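Local coordinates for aclacinomycin oxidoreductase (AknOx) (Streptomyces galilaeus, PDB 2IPI), which uses a bicovalently bound FAD and molecular oxygen to oxidise the terminal sugar of aclacinomycin antibiotics in the last two steps of their biosynthesis, at residues A[183-188]-A[508-513]. Numbering follows the deposited sequence.
Sequences VVVDAS and RDVFRH
Residues 183-188, the end of strand 177-185 and the turn after it, run nearly antiparallel to 508-511, their directions 160° apart, with the CA atoms of Val185 and Val510, and of Ala187 and Arg508, nearest each other. No direct backbone-to-backbone hydrogen bond joins them; instead a water donates to Val185 O and accepts from Arg508 N, 2.9 Å from each. Next to this bridge, Val185 spreads its two methyls over different partners: CG1 meets Val510 CG2 at 4.3 Å, while CG2 approaches Phe511 CE1 obliquely. Phe511 CG stands anti to its own carbonyl carbon (chi1 -49°), which starts the ring toward the strand; Val510 CG1 lies 3.8 Å above one face, offset toward the rim. Buried Val185 also packs on Val72 and Met76 of helix 65-78, so Val510 and Phe511, from the berberine-like C-terminal part, add to its apolar contacts in the FAD-binding region.

At the exposed end the Arg508 chain passes Asp186 O, with CG 3.4 Å away, and bends at chi3. Its guanidinium grips Ala187 O side-on: NE lies at 2.9 Å, above the carbonyl plane, and NH1 at 3.1 Å, the oxygen being in the guanidinium plane. This acceptor is a neutral carbonyl, and the Asp186 carboxylate pairs instead with Arg190 and Arg192; the polar link therefore probably rests on backbone position more than on charge pairing.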
loop_
_atom_site.group_PDB
_atom_site.type_symbol
_atom_site.label_atom_id
_atom_site.label_comp_id
_atom_site.label_asym_id
_atom_site.label_seq_id
_atom_site.Cartn_x
_atom_site.Cartn_y
_atom_site.Cartn_z
ATOM N N VAL A 183 2.949 -9.397 19.150
ATOM C CA VAL A 183 3.569 -9.165 20.457
ATOM C C VAL A 183 3.134 -7.759 20.905
ATOM O O VAL A 183 3.430 -6.762 20.245
ATOM C CB VAL A 183 5.089 -9.319 20.455
ATOM C CG1 VAL A 183 5.712 -8.866 21.766
ATOM C CG2 VAL A 183 5.488 -10.777 20.201
ATOM N N VAL A 184 2.422 -7.733 22.018
ATOM C CA VAL A 184 1.892 -6.550 22.683
ATOM C C VAL A 184 2.510 -6.356 24.068
ATOM O O VAL A 184 3.203 -7.239 24.574
ATOM C CB VAL A 184 0.372 -6.685 22.793
ATOM C CG1 VAL A 184 -0.267 -6.708 21.401
ATOM C CG2 VAL A 184 -0.030 -7.942 23.547
ATOM N N VAL A 185 2.318 -5.180 24.672
ATOM C CA VAL A 185 2.895 -4.889 25.983
ATOM C C VAL A 185 1.769 -4.478 26.942
ATOM O O VAL A 185 0.896 -3.692 26.578
ATOM C CB VAL A 185 3.983 -3.807 25.944
ATOM C CG1 VAL A 185 4.388 -3.393 27.358
ATOM C CG2 VAL A 185 5.200 -4.283 25.156
ATOM N N ASP A 186 1.838 -5.069 28.118
ATOM C CA ASP A 186 0.998 -4.962 29.271
ATOM C C ASP A 186 0.920 -3.557 29.864
ATOM O O ASP A 186 1.890 -2.833 29.704
ATOM C CB ASP A 186 1.559 -5.854 30.407
ATOM C CG ASP A 186 0.584 -6.997 30.636
ATOM O OD1 ASP A 186 -0.583 -6.831 30.215
ATOM O OD2 ASP A 186 1.001 -8.013 31.215
ATOM N N ALA A 187 -0.176 -3.259 30.541
ATOM C CA ALA A 187 -0.261 -2.079 31.396
ATOM C C ALA A 187 0.823 -2.139 32.476
ATOM O O ALA A 187 1.357 -1.098 32.864
ATOM C CB ALA A 187 -1.637 -1.950 32.028
ATOM N N SER A 188 1.136 -3.332 32.934
ATOM C CA SER A 188 2.148 -3.690 33.908
ATOM C C SER A 188 3.576 -3.630 33.375
ATOM O O SER A 188 4.535 -3.753 34.140
ATOM C CB SER A 188 1.864 -5.110 34.414
ATOM O OG SER A 188 2.505 -6.081 33.604
ATOM N N ARG A 508 0.763 1.628 27.424
ATOM C CA ARG A 508 1.997 2.336 27.652
ATOM C C ARG A 508 2.514 3.047 26.391
ATOM O O ARG A 508 3.634 3.570 26.465
ATOM C CB ARG A 508 3.088 1.383 28.136
ATOM C CG ARG A 508 2.737 0.375 29.213
ATOM C CD ARG A 508 3.955 0.051 30.081
ATOM N NE ARG A 508 3.589 0.114 31.495
ATOM C CZ ARG A 508 4.280 0.726 32.439
ATOM N NH1 ARG A 508 3.810 0.691 33.684
ATOM N NH2 ARG A 508 5.409 1.351 32.165
ATOM N N ASP A 509 1.790 3.066 25.280
ATOM C CA ASP A 509 2.240 3.773 24.066
ATOM C C ASP A 509 3.659 3.385 23.684
ATOM O O ASP A 509 4.586 4.191 23.517
ATOM C CB ASP A 509 2.150 5.295 24.252
ATOM C CG ASP A 509 2.171 6.089 22.948
ATOM O OD1 ASP A 509 1.810 5.553 21.875
ATOM O OD2 ASP A 509 2.226 7.347 22.985
ATOM N N VAL A 510 3.885 2.068 23.554
ATOM C CA VAL A 510 5.236 1.583 23.296
ATOM C C VAL A 510 5.550 1.671 21.806
ATOM O O VAL A 510 6.711 1.890 21.443
ATOM C CB VAL A 510 5.394 0.166 23.867
ATOM C CG1 VAL A 510 6.682 -0.502 23.460
ATOM C CG2 VAL A 510 5.349 0.283 25.393
ATOM N N PHE A 511 4.488 1.523 21.022
ATOM C CA PHE A 511 4.542 1.572 19.563
ATOM C C PHE A 511 3.911 2.845 19.015
ATOM O O PHE A 511 2.727 3.130 19.121
ATOM C CB PHE A 511 3.855 0.328 18.968
ATOM C CG PHE A 511 4.398 -0.918 19.664
ATOM C CD1 PHE A 511 3.723 -1.504 20.706
ATOM C CD2 PHE A 511 5.602 -1.471 19.252
ATOM C CE1 PHE A 511 4.194 -2.630 21.361
ATOM C CE2 PHE A 511 6.085 -2.576 19.910
ATOM C CZ PHE A 511 5.419 -3.162 20.960
ATOM N N ARG A 512 4.790 3.657 18.424
ATOM C CA ARG A 512 4.414 4.981 17.981
ATOM C C ARG A 512 5.327 5.449 16.851
ATOM O O ARG A 512 6.366 4.834 16.622
ATOM C CB ARG A 512 4.490 5.964 19.162
ATOM N N HIS A 513 4.926 6.518 16.186
ATOM C CA HIS A 513 5.649 7.209 15.126
ATOM C C HIS A 513 4.809 8.445 14.768
ATOM O O HIS A 513 3.734 8.564 15.365
ATOM C CB HIS A 513 5.914 6.372 13.882
ATOM C CG HIS A 513 4.702 5.727 13.274
ATOM N ND1 HIS A 513 4.475 4.371 13.342
ATOM C CD2 HIS A 513 3.641 6.247 12.612
ATOM C CE1 HIS A 513 3.331 4.079 12.738
ATOM N NE2 HIS A 513 2.804 5.196 12.278
HETATM O O HOH W 1 1.839 -0.921 26.651
#